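Local coordinates for protein putative protease I (Bacteroides thetaiotaomicron VPI-5482, PDB 3CNE) that binds flavins such as lumichrome, riboflavin, FMN and FAD as a homodimer, may store them, and appears to lack proteolytic and chaperone activity, at residues T40-I43 with M49-I52; V5-V10 with E23-N28; F19-A24 with M106-C111. One frame throughout, in Å; residues are numbered along the deposited sequence.

Interaction 1 of 3, residues T40-I43 with M49-I52; sequences TKEI and MVLI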
ATOM      1  N   THR A  40      -3.517  18.334  -9.945  1.00 25.10           N
ATOM      2  CA  THR A  40      -4.689  17.518 -10.272  1.00 25.19           C
ATOM      3  C   THR A  40      -4.817  16.327  -9.313  1.00 24.85           C
ATOM      4  O   THR A  40      -3.868  15.956  -8.634  1.00 24.05           O
ATOM      5  CB  THR A  40      -4.645  16.936 -11.738  1.00 25.58           C
ATOM      6  OG1 THR A  40      -3.807  15.777 -11.765  1.00 25.75           O
ATOM      7  CG2 THR A  40      -4.121  17.959 -12.757  1.00 26.52           C
ATOM      8  N   LYS A  41      -5.996  15.717  -9.304  1.00 24.70           N
ATOM      9  CA  LYS A  41      -6.295  14.538  -8.471  1.00 25.73           C
ATOM     10  C   LYS A  41      -5.468  13.300  -8.815  1.00 25.77           C
ATOM     11  O   LYS A  41      -5.478  12.298  -8.067  1.00 25.39           O
ATOM     12  CB  LYS A  41      -7.753  14.121  -8.688  1.00 25.53           C
ATOM     13  CG  LYS A  41      -8.753  15.066  -8.233  1.00 27.65           C
ATOM     14  CD  LYS A  41     -10.109  14.393  -8.112  1.00 32.54           C
ATOM     15  CE  LYS A  41     -10.834  14.244  -9.439  1.00 34.95           C
ATOM     16  NZ  LYS A  41     -12.226  13.709  -9.173  1.00 39.46           N
ATOM     17  N   GLU A  42      -4.832  13.326  -9.984  1.00 26.07           N
ATOM     18  CA  GLU A  42      -4.123  12.166 -10.499  1.00 26.12           C
ATOM     19  C   GLU A  42      -2.662  12.237 -10.052  1.00 25.45           C
ATOM     20  O   GLU A  42      -1.968  13.222 -10.346  1.00 26.23           O
ATOM     21  CB  GLU A  42      -4.216  12.118 -12.029  1.00 27.53           C
ATOM     22  CG  GLU A  42      -3.564  10.876 -12.576  1.00 31.45           C
ATOM     23  CD  GLU A  42      -3.542  10.808 -14.088  1.00 38.01           C
ATOM     24  OE1 GLU A  42      -4.618  10.924 -14.726  1.00 41.30           O
ATOM     25  OE2 GLU A  42      -2.430  10.606 -14.620  1.00 42.04           O
ATOM     26  N   ILE A  43      -2.207  11.232  -9.304  1.00 23.46           N
ATOM     27  CA  ILE A  43      -0.834  11.237  -8.752  1.00 22.44           C
ATOM     28  C   ILE A  43      -0.164   9.909  -9.067  1.00 22.09           C
ATOM     29  O   ILE A  43      -0.819   9.009  -9.508  1.00 23.22           O
ATOM     30  CB  ILE A  43      -0.799  11.453  -7.196  1.00 22.40           C
ATOM     31  CG1 ILE A  43      -1.499  10.282  -6.463  1.00 21.94           C
ATOM     32  CG2 ILE A  43      -1.344  12.866  -6.800  1.00 20.64           C
ATOM     33  CD1 ILE A  43      -1.302  10.279  -4.941  1.00 23.18           C
HETATM   34  N   MSE A  49       2.652   3.391 -10.092  1.00 21.20           N
HETATM   35  CA  MSE A  49       1.229   3.194 -10.387  1.00 21.23           C
HETATM   36  C   MSE A  49       0.577   4.577 -10.428  1.00 21.44           C
HETATM   37  O   MSE A  49       1.124   5.519  -9.914  1.00 21.97           O
HETATM   38  CB  MSE A  49       0.524   2.296  -9.342  1.00 20.85           C
HETATM   39  CG  MSE A  49       1.081   0.888  -9.192  1.00 20.00           C
HETATM   40 SE   MSE A  49       1.019  -0.116 -10.921  1.00 35.35          SE
HETATM   41  CE  MSE A  49       2.972   0.033 -11.270  1.00 24.44           C
ATOM     42  N   VAL A  50      -0.605   4.669 -11.000  1.00 23.07           N
ATOM     43  CA  VAL A  50      -1.376   5.894 -10.994  1.00 24.54           C
ATOM     44  C   VAL A  50      -2.568   5.746 -10.060  1.00 25.25           C
ATOM     45  O   VAL A  50      -3.312   4.761 -10.148  1.00 26.30           O
ATOM     46  CB  VAL A  50      -1.828   6.234 -12.441  1.00 25.02           C
ATOM     47  CG1 VAL A  50      -2.831   7.392 -12.471  1.00 26.82           C
ATOM     48  CG2 VAL A  50      -0.610   6.554 -13.303  1.00 25.74           C
ATOM     49  N   LEU A  51      -2.726   6.714  -9.146  1.00 25.62           N
ATOM     50  CA  LEU A  51      -3.908   6.833  -8.313  1.00 25.42           C
ATOM     51  C   LEU A  51      -4.690   8.080  -8.700  1.00 24.98           C
ATOM     52  O   LEU A  51      -4.117   9.128  -8.969  1.00 24.47           O
ATOM     53  CB  LEU A  51      -3.533   6.933  -6.825  1.00 25.74           C
ATOM     54  CG  LEU A  51      -2.689   5.809  -6.209  1.00 27.11           C
ATOM     55  CD1 LEU A  51      -2.359   6.199  -4.789  1.00 26.05           C
ATOM     56  CD2 LEU A  51      -3.457   4.498  -6.216  1.00 27.20           C
ATOM     57  N   ILE A  52      -6.009   7.954  -8.734  1.00 25.36           N
ATOM     58  CA  ILE A  52      -6.878   9.132  -8.832  1.00 25.61           C
ATOM     59  C   ILE A  52      -7.537   9.271  -7.462  1.00 24.68           C
ATOM     60  O   ILE A  52      -8.313   8.417  -7.039  1.00 25.86           O
ATOM     61  CB  ILE A  52      -7.882   9.024  -9.986  1.00 25.66           C
ATOM     62  CG1 ILE A  52      -7.125   8.658 -11.292  1.00 26.59           C
ATOM     63  CG2 ILE A  52      -8.676  10.360 -10.142  1.00 26.90           C
ATOM     64  CD1 ILE A  52      -7.998   8.678 -12.592  1.00 27.56           C
TER
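Ile43 and Leu51 form the antiparallel hydrogen-bonded pair of a short beta hairpin, joined by two reciprocal backbone hydrogen bonds. Ile43 N donates to Leu51 O at 2.9 Å and Leu51 N to Ile43 O at 3.0 Å. Glu42 and Ile52 make the neighbouring non-hydrogen-bonded pair, where the two CA atoms close to 4.4 Å and Glu42 CA leans on Leu51 O through a CA-H...O contact. Just ahead of the strand, Thr40 OG1 accepts from Glu42 N, an ST turn that leads the chain into the hairpin.

Glu42 carries its CG anti to the backbone N (chi1 -176°), which lays the aliphatic part of the chain across Val50; Glu42 CG lies 3.6 Å from Val50 CG1. On the other face of the hairpin, Ile43 CG1 rests against Leu51 CB at 3.9 Å. Lys41 adds a looser touch of its CB on Ile52 CG2.

Leu51 continues onto Leu18 and Phe19 of helix 15-27, while Ile43 meets Asn11, Val13 and Val53 in loops. Strand 50-52 also pairs antiparallel with a strand of the second subunit, carrying the two-stranded sheet across the dimer interface.

Interaction 2 of 3, residues V5-V10 with E23-N28; sequences VAVLAV and EAFFEN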
ATOM      1  N   VAL A   5     -10.994  12.369   8.595  1.00 27.30           N
ATOM      2  CA  VAL A   5      -9.546  12.487   8.379  1.00 25.55           C
ATOM      3  C   VAL A   5      -9.300  13.083   7.006  1.00 25.08           C
ATOM      4  O   VAL A   5      -9.846  12.601   6.007  1.00 24.99           O
ATOM      5  CB  VAL A   5      -8.825  11.085   8.435  1.00 25.52           C
ATOM      6  CG1 VAL A   5      -7.330  11.241   8.355  1.00 24.49           C
ATOM      7  CG2 VAL A   5      -9.209  10.315   9.698  1.00 23.65           C
ATOM      8  N   ALA A   6      -8.492  14.132   6.942  1.00 24.33           N
ATOM      9  CA  ALA A   6      -7.992  14.577   5.656  1.00 22.82           C
ATOM     10  C   ALA A   6      -6.651  13.907   5.437  1.00 22.93           C
ATOM     11  O   ALA A   6      -5.705  14.092   6.215  1.00 21.87           O
ATOM     12  CB  ALA A   6      -7.866  16.107   5.602  1.00 23.12           C
ATOM     13  N   VAL A   7      -6.579  13.102   4.375  1.00 22.30           N
ATOM     14  CA  VAL A   7      -5.354  12.445   3.985  1.00 22.19           C
ATOM     15  C   VAL A   7      -4.667  13.224   2.853  1.00 22.60           C
ATOM     16  O   VAL A   7      -5.267  13.474   1.806  1.00 22.98           O
ATOM     17  CB  VAL A   7      -5.636  10.993   3.543  1.00 22.26           C
ATOM     18  CG1 VAL A   7      -4.340  10.274   3.197  1.00 21.82           C
ATOM     19  CG2 VAL A   7      -6.374  10.244   4.676  1.00 22.24           C
ATOM     20  N   LEU A   8      -3.394  13.568   3.060  1.00 21.88           N
ATOM     21  CA  LEU A   8      -2.627  14.270   2.032  1.00 21.47           C
ATOM     22  C   LEU A   8      -1.667  13.322   1.363  1.00 21.86           C
ATOM     23  O   LEU A   8      -0.803  12.733   2.034  1.00 22.21           O
ATOM     24  CB  LEU A   8      -1.862  15.440   2.639  1.00 22.60           C
ATOM     25  CG  LEU A   8      -2.607  16.422   3.548  1.00 21.50           C
ATOM     26  CD1 LEU A   8      -1.642  17.523   4.002  1.00 25.71           C
ATOM     27  CD2 LEU A   8      -3.814  17.039   2.857  1.00 22.76           C
ATOM     28  N   ALA A   9      -1.837  13.169   0.048  1.00 20.39           N
ATOM     29  CA  ALA A   9      -0.989  12.306  -0.765  1.00 20.38           C
ATOM     30  C   ALA A   9      -0.101  13.148  -1.683  1.00 19.38           C
ATOM     31  O   ALA A   9      -0.605  13.930  -2.498  1.00 20.01           O
ATOM     32  CB  ALA A   9      -1.848  11.313  -1.576  1.00 21.43           C
ATOM     33  N   VAL A  10       1.217  13.057  -1.499  1.00 17.72           N
ATOM     34  CA  VAL A  10       2.109  13.838  -2.332  1.00 17.90           C
ATOM     35  C   VAL A  10       2.279  13.100  -3.673  1.00 18.40           C
ATOM     36  O   VAL A  10       1.730  12.034  -3.852  1.00 17.64           O
ATOM     37  CB  VAL A  10       3.455  14.100  -1.655  1.00 18.12           C
ATOM     38  CG1 VAL A  10       3.247  15.112  -0.489  1.00 18.05           C
ATOM     39  CG2 VAL A  10       4.139  12.769  -1.183  1.00 17.45           C
ATOM     40  N   GLU A  23      -6.480   1.324   4.367  1.00 24.38           N
ATOM     41  CA  GLU A  23      -7.060   0.047   4.739  1.00 25.90           C
ATOM     42  C   GLU A  23      -7.525   0.071   6.179  1.00 25.48           C
ATOM     43  O   GLU A  23      -8.663  -0.350   6.493  1.00 26.07           O
ATOM     44  CB  GLU A  23      -6.072  -1.087   4.554  1.00 27.06           C
ATOM     45  CG  GLU A  23      -6.683  -2.425   4.925  1.00 31.05           C
ATOM     46  CD  GLU A  23      -5.673  -3.476   5.070  1.00 36.33           C
ATOM     47  OE1 GLU A  23      -4.658  -3.227   5.764  1.00 42.37           O
ATOM     48  OE2 GLU A  23      -5.885  -4.550   4.475  1.00 39.29           O
ATOM     49  N   ALA A  24      -6.658   0.545   7.060  1.00 24.83           N
ATOM     50  CA  ALA A  24      -7.034   0.623   8.488  1.00 25.27           C
ATOM     51  C   ALA A  24      -8.304   1.470   8.713  1.00 25.07           C
ATOM     52  O   ALA A  24      -9.209   1.033   9.424  1.00 25.10           O
ATOM     53  CB  ALA A  24      -5.861   1.119   9.350  1.00 24.88           C
ATOM     54  N   PHE A  25      -8.375   2.653   8.095  1.00 24.55           N
ATOM     55  CA  PHE A  25      -9.548   3.518   8.243  1.00 25.18           C
ATOM     56  C   PHE A  25     -10.782   2.817   7.712  1.00 24.72           C
ATOM     57  O   PHE A  25     -11.797   2.776   8.391  1.00 25.07           O
ATOM     58  CB  PHE A  25      -9.402   4.873   7.515  1.00 24.70           C
ATOM     59  CG  PHE A  25      -8.287   5.744   8.021  1.00 24.36           C
ATOM     60  CD1 PHE A  25      -7.880   5.708   9.349  1.00 26.33           C
ATOM     61  CD2 PHE A  25      -7.665   6.639   7.164  1.00 23.53           C
ATOM     62  CE1 PHE A  25      -6.826   6.525   9.808  1.00 24.88           C
ATOM     63  CE2 PHE A  25      -6.626   7.479   7.616  1.00 23.21           C
ATOM     64  CZ  PHE A  25      -6.203   7.413   8.939  1.00 24.05           C
ATOM     65  N   PHE A  26     -10.674   2.251   6.507  1.00 25.16           N
ATOM     66  CA  PHE A  26     -11.807   1.624   5.838  1.00 24.79           C
ATOM     67  C   PHE A  26     -12.349   0.441   6.630  1.00 25.71           C
ATOM     68  O   PHE A  26     -13.565   0.290   6.795  1.00 25.52           O
ATOM     69  CB  PHE A  26     -11.456   1.195   4.400  1.00 24.92           C
ATOM     70  CG  PHE A  26     -12.665   0.901   3.582  1.00 24.53           C
ATOM     71  CD1 PHE A  26     -13.434   1.934   3.076  1.00 23.71           C
ATOM     72  CD2 PHE A  26     -13.081  -0.401   3.373  1.00 26.76           C
ATOM     73  CE1 PHE A  26     -14.602   1.673   2.356  1.00 26.18           C
ATOM     74  CE2 PHE A  26     -14.255  -0.670   2.641  1.00 28.88           C
ATOM     75  CZ  PHE A  26     -15.005   0.380   2.135  1.00 26.27           C
ATOM     76  N   GLU A  27     -11.439  -0.389   7.128  1.00 26.07           N
ATOM     77  CA  GLU A  27     -11.826  -1.575   7.883  1.00 28.14           C
ATOM     78  C   GLU A  27     -12.337  -1.221   9.269  1.00 26.95           C
ATOM     79  O   GLU A  27     -13.069  -2.007   9.862  1.00 27.05           O
ATOM     80  CB  GLU A  27     -10.689  -2.617   7.920  1.00 28.14           C
ATOM     81  CG  GLU A  27     -10.451  -3.232   6.516  1.00 31.77           C
ATOM     82  CD  GLU A  27      -9.412  -4.348   6.455  1.00 33.50           C
ATOM     83  OE1 GLU A  27      -8.611  -4.489   7.416  1.00 38.99           O
ATOM     84  OE2 GLU A  27      -9.379  -5.063   5.408  1.00 37.93           O
ATOM     85  N   ASN A  28     -12.004  -0.028   9.769  1.00 26.00           N
ATOM     86  CA  ASN A  28     -12.584   0.415  11.048  1.00 25.68           C
ATOM     87  C   ASN A  28     -13.707   1.435  10.948  1.00 24.74           C
ATOM     88  O   ASN A  28     -14.140   1.988  11.960  1.00 24.62           O
ATOM     89  CB  ASN A  28     -11.495   0.891  11.984  1.00 25.75           C
ATOM     90  CG  ASN A  28     -10.602  -0.244  12.407  1.00 27.77           C
ATOM     91  OD1 ASN A  28     -10.967  -1.030  13.278  1.00 30.41           O
ATOM     92  ND2 ASN A  28      -9.460  -0.377  11.750  1.00 27.66           N
TER
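Phe25 reaches from helix 15-27 and overlaps Val5 with one face of its ring, with Val5 CG2 standing 4.2 Å above the ring plane and displaced toward the rim. The other methyl of the same valine, Val5 CG1, lies 3.9 Å from Phe25 CE2 and almost as close to Phe25 CZ. Val7, two residues along the strand on the same side, meets the ring differently: its CG2 sits at the edge, near the ring plane, 4.0 Å from Phe25 CE2. The phenyl group is thus held on a face by one valine and at its rim by the next. With CG anti to its own carbonyl carbon (chi1 -63°), Phe25 projects the ring from the helix toward the strand.

Near the C-terminal end of the helix, Asn28 folds its amide back so that ND2 donates to Ala24 O at 2.7 Å, while Asn28 N approaches the same oxygen from the opposite face of the carbonyl plane. Val71 of the adjacent strand and Leu174 of helix 167-174 also pack on Phe25. The whole is the apolar helix-on-sheet layer of a beta-alpha-beta crossover, here strand 4-9, helix 15-27 and strand 31-36, as expected in the DJ-1/PfpI fold.

Interaction 3 of 3, residues F19-A24 with M106-C111; sequences FQYLEA and MMIGHC
Tyr21 meets His110 and Ile108 across the helix-sheet layer of this DJ-1/PfpI-type alpha/beta fold, where helix 15-27 runs over strand 106-110. The two short axes are inclined at 133°. At an axis separation of 11.2 Å a tyrosine is long enough to reach the strand. Tyr21 has its CG anti to the carbonyl carbon (chi1 -62°), which sends the phenol from the helix toward the strand. Ile108 CG2 lies 3.7 Å from Tyr21 CE1, the two side chains passing each other in opposite directions.

A buried polar link across the layer is the hydrogen bond between Tyr21 OH and His110 ND1, 2.9 Å long. Replacing Tyr21 by a phenylalanine would probably leave His110 ND1 without its hydroxyl partner and make the imidazole freer to tilt. On its far side His110 NE2 is hydrogen-bonded to Glu160 OE1, so both ring nitrogens are engaged, which should restrain the imidazole's rotation; the His110 side chain comes within about 6 Å of the zinc ion. Cys111, next in the chain, binds that zinc together with Cys74. The position of Cys111, just after the strand, is reminiscent of a nucleophile elbow, but here the cysteine binds a structural zinc.

The two rings meet rim to rim, with planes at 43° and centroids 5.4 Å apart, and His110 ND1 lies near the tyrosine ring plane, at the edge, 3.3 Å from Tyr21 CE2.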
ATOM      1  N   PHE A  19      -1.713   3.188   1.768  1.00 20.75           N
ATOM      2  CA  PHE A  19      -2.718   2.162   1.930  1.00 20.99           C
ATOM      3  C   PHE A  19      -2.773   1.488   3.300  1.00 21.07           C
ATOM      4  O   PHE A  19      -3.824   1.009   3.704  1.00 20.32           O
ATOM      5  CB  PHE A  19      -2.691   1.178   0.761  1.00 20.91           C
ATOM      6  CG  PHE A  19      -3.288   1.769  -0.463  1.00 22.46           C
ATOM      7  CD1 PHE A  19      -2.488   2.352  -1.421  1.00 22.52           C
ATOM      8  CD2 PHE A  19      -4.677   1.842  -0.599  1.00 21.68           C
ATOM      9  CE1 PHE A  19      -3.046   2.934  -2.572  1.00 25.13           C
ATOM     10  CE2 PHE A  19      -5.231   2.434  -1.724  1.00 20.38           C
ATOM     11  CZ  PHE A  19      -4.419   2.983  -2.699  1.00 22.10           C
ATOM     12  N   GLN A  20      -1.651   1.457   4.004  1.00 20.75           N
ATOM     13  CA  GLN A  20      -1.695   1.088   5.427  1.00 22.37           C
ATOM     14  C   GLN A  20      -2.683   1.965   6.188  1.00 21.87           C
ATOM     15  O   GLN A  20      -3.495   1.456   6.944  1.00 22.51           O
ATOM     16  CB  GLN A  20      -0.306   1.203   6.061  1.00 22.47           C
ATOM     17  CG  GLN A  20       0.602   0.038   5.736  1.00 23.14           C
ATOM     18  CD  GLN A  20       1.848   0.085   6.588  1.00 25.78           C
ATOM     19  OE1 GLN A  20       1.804  -0.236   7.787  1.00 25.50           O
ATOM     20  NE2 GLN A  20       2.954   0.538   6.000  1.00 22.27           N
ATOM     21  N   TYR A  21      -2.640   3.278   5.965  1.00 21.36           N
ATOM     22  CA  TYR A  21      -3.639   4.162   6.549  1.00 21.96           C
ATOM     23  C   TYR A  21      -5.042   3.852   6.007  1.00 21.82           C
ATOM     24  O   TYR A  21      -5.975   3.685   6.788  1.00 21.09           O
ATOM     25  CB  TYR A  21      -3.329   5.643   6.292  1.00 22.16           C
ATOM     26  CG  TYR A  21      -2.034   6.159   6.892  1.00 22.81           C
ATOM     27  CD1 TYR A  21      -1.850   6.186   8.285  1.00 26.12           C
ATOM     28  CD2 TYR A  21      -1.020   6.680   6.079  1.00 20.41           C
ATOM     29  CE1 TYR A  21      -0.658   6.677   8.853  1.00 25.34           C
ATOM     30  CE2 TYR A  21       0.156   7.180   6.638  1.00 24.17           C
ATOM     31  CZ  TYR A  21       0.323   7.178   8.030  1.00 21.30           C
ATOM     32  OH  TYR A  21       1.479   7.657   8.602  1.00 21.32           O
ATOM     33  N   LEU A  22      -5.182   3.773   4.681  1.00 21.77           N
ATOM     34  CA  LEU A  22      -6.518   3.734   4.093  1.00 21.82           C
ATOM     35  C   LEU A  22      -7.219   2.432   4.396  1.00 23.28           C
ATOM     36  O   LEU A  22      -8.422   2.431   4.646  1.00 24.21           O
ATOM     37  CB  LEU A  22      -6.505   4.032   2.595  1.00 21.36           C
ATOM     38  CG  LEU A  22      -5.833   5.345   2.171  1.00 19.42           C
ATOM     39  CD1 LEU A  22      -6.039   5.569   0.681  1.00 21.36           C
ATOM     40  CD2 LEU A  22      -6.324   6.555   2.992  1.00 18.40           C
ATOM     41  N   GLU A  23      -6.480   1.324   4.367  1.00 24.38           N
ATOM     42  CA  GLU A  23      -7.060   0.047   4.739  1.00 25.90           C
ATOM     43  C   GLU A  23      -7.525   0.071   6.179  1.00 25.48           C
ATOM     44  O   GLU A  23      -8.663  -0.350   6.493  1.00 26.07           O
ATOM     45  CB  GLU A  23      -6.072  -1.087   4.554  1.00 27.06           C
ATOM     46  CG  GLU A  23      -6.683  -2.425   4.925  1.00 31.05           C
ATOM     47  CD  GLU A  23      -5.673  -3.476   5.070  1.00 36.33           C
ATOM     48  OE1 GLU A  23      -4.658  -3.227   5.764  1.00 42.37           O
ATOM     49  OE2 GLU A  23      -5.885  -4.550   4.475  1.00 39.29           O
ATOM     50  N   ALA A  24      -6.658   0.545   7.060  1.00 24.83           N
ATOM     51  CA  ALA A  24      -7.034   0.623   8.488  1.00 25.27           C
ATOM     52  C   ALA A  24      -8.304   1.470   8.713  1.00 25.07           C
ATOM     53  O   ALA A  24      -9.209   1.033   9.424  1.00 25.10           O
ATOM     54  CB  ALA A  24      -5.861   1.119   9.350  1.00 24.88           C
HETATM   55  N   MSE A 106      -5.630  16.341  15.209  1.00 26.23           N
HETATM   56  CA  MSE A 106      -4.697  15.243  15.302  1.00 28.73           C
HETATM   57  C   MSE A 106      -3.802  15.192  14.039  1.00 26.36           C
HETATM   58  O   MSE A 106      -4.311  15.189  12.917  1.00 24.75           O
HETATM   59  CB  MSE A 106      -5.484  13.955  15.482  1.00 27.77           C
HETATM   60  CG  MSE A 106      -4.666  12.703  15.534  1.00 30.89           C
HETATM   61 SE   MSE A 106      -5.881  11.180  15.845  1.00 39.98          SE
HETATM   62  CE  MSE A 106      -7.605  12.066  15.524  1.00 40.37           C
HETATM   63  N   MSE A 107      -2.480  15.193  14.253  1.00 26.04           N
HETATM   64  CA  MSE A 107      -1.481  15.253  13.175  1.00 25.34           C
HETATM   65  C   MSE A 107      -0.772  13.911  13.096  1.00 24.41           C
HETATM   66  O   MSE A 107      -0.121  13.484  14.052  1.00 24.33           O
HETATM   67  CB  MSE A 107      -0.449  16.360  13.404  1.00 26.02           C
HETATM   68  CG  MSE A 107      -0.993  17.704  13.789  1.00 28.32           C
HETATM   69 SE   MSE A 107      -2.251  18.385  12.492  1.00 38.90          SE
HETATM   70  CE  MSE A 107      -1.018  18.829  11.029  1.00 31.27           C
ATOM     71  N   ILE A 108      -0.912  13.264  11.948  1.00 22.83           N
ATOM     72  CA  ILE A 108      -0.460  11.896  11.732  1.00 23.42           C
ATOM     73  C   ILE A 108       0.442  11.853  10.480  1.00 23.53           C
ATOM     74  O   ILE A 108       0.111  12.414   9.435  1.00 21.84           O
ATOM     75  CB  ILE A 108      -1.643  10.915  11.504  1.00 23.40           C
ATOM     76  CG1 ILE A 108      -2.573  10.851  12.729  1.00 23.41           C
ATOM     77  CG2 ILE A 108      -1.115   9.499  11.142  1.00 22.94           C
ATOM     78  CD1 ILE A 108      -4.039  10.631  12.372  1.00 24.02           C
ATOM     79  N   GLY A 109       1.594  11.203  10.592  1.00 24.41           N
ATOM     80  CA  GLY A 109       2.460  11.094   9.440  1.00 25.12           C
ATOM     81  C   GLY A 109       3.637  10.200   9.733  1.00 25.89           C
ATOM     82  O   GLY A 109       3.847   9.786  10.882  1.00 24.93           O
ATOM     83  N   HIS A 110       4.364   9.875   8.672  1.00 25.58           N
ATOM     84  CA  HIS A 110       5.500   8.990   8.757  1.00 26.55           C
ATOM     85  C   HIS A 110       6.599   9.470   7.815  1.00 27.89           C
ATOM     86  O   HIS A 110       6.377  10.378   6.999  1.00 27.25           O
ATOM     87  CB  HIS A 110       5.086   7.544   8.429  1.00 26.54           C
ATOM     88  CG  HIS A 110       4.721   7.324   6.992  1.00 26.49           C
ATOM     89  ND1 HIS A 110       3.460   7.574   6.496  1.00 26.85           N
ATOM     90  CD2 HIS A 110       5.449   6.859   5.949  1.00 26.42           C
ATOM     91  CE1 HIS A 110       3.426   7.271   5.208  1.00 24.87           C
ATOM     92  NE2 HIS A 110       4.619   6.838   4.853  1.00 26.12           N
ATOM     93  N   CYS A 111       7.766   8.833   7.940  1.00 30.01           N
ATOM     94  CA  CYS A 111       8.944   9.104   7.117  1.00 30.47           C
ATOM     95  C   CYS A 111       9.360  10.580   7.264  1.00 30.16           C
ATOM     96  O   CYS A 111       9.781  10.965   8.351  1.00 30.54           O
ATOM     97  CB  CYS A 111       8.755   8.602   5.672  1.00 30.21           C
ATOM     98  SG  CYS A 111      10.317   8.396   4.776  1.00 35.52           S
TER

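Overall arrangement
Along the chain, both segments of interaction 2 precede those of interaction 1, which in turn falls between the two segments of interaction 3. Interactions 2 and 3 share helix 15-27 and lie with centres about 6 Å apart, fastening successive turns of that helix to strands 4-9 and 106-110 of one sheet. Interaction 1 sits farther out, its centre about 16 Å from that of interaction 2 and about 18 Å from that of interaction 3. It still joins them by packing, through Ile43 on Ala9 and Leu51 on Phe19. Helix 15-27 thus packs on the central sheet, bonds to the histidine preceding a zinc ligand, and touches through Phe19 the hairpin that pairs with the second subunit.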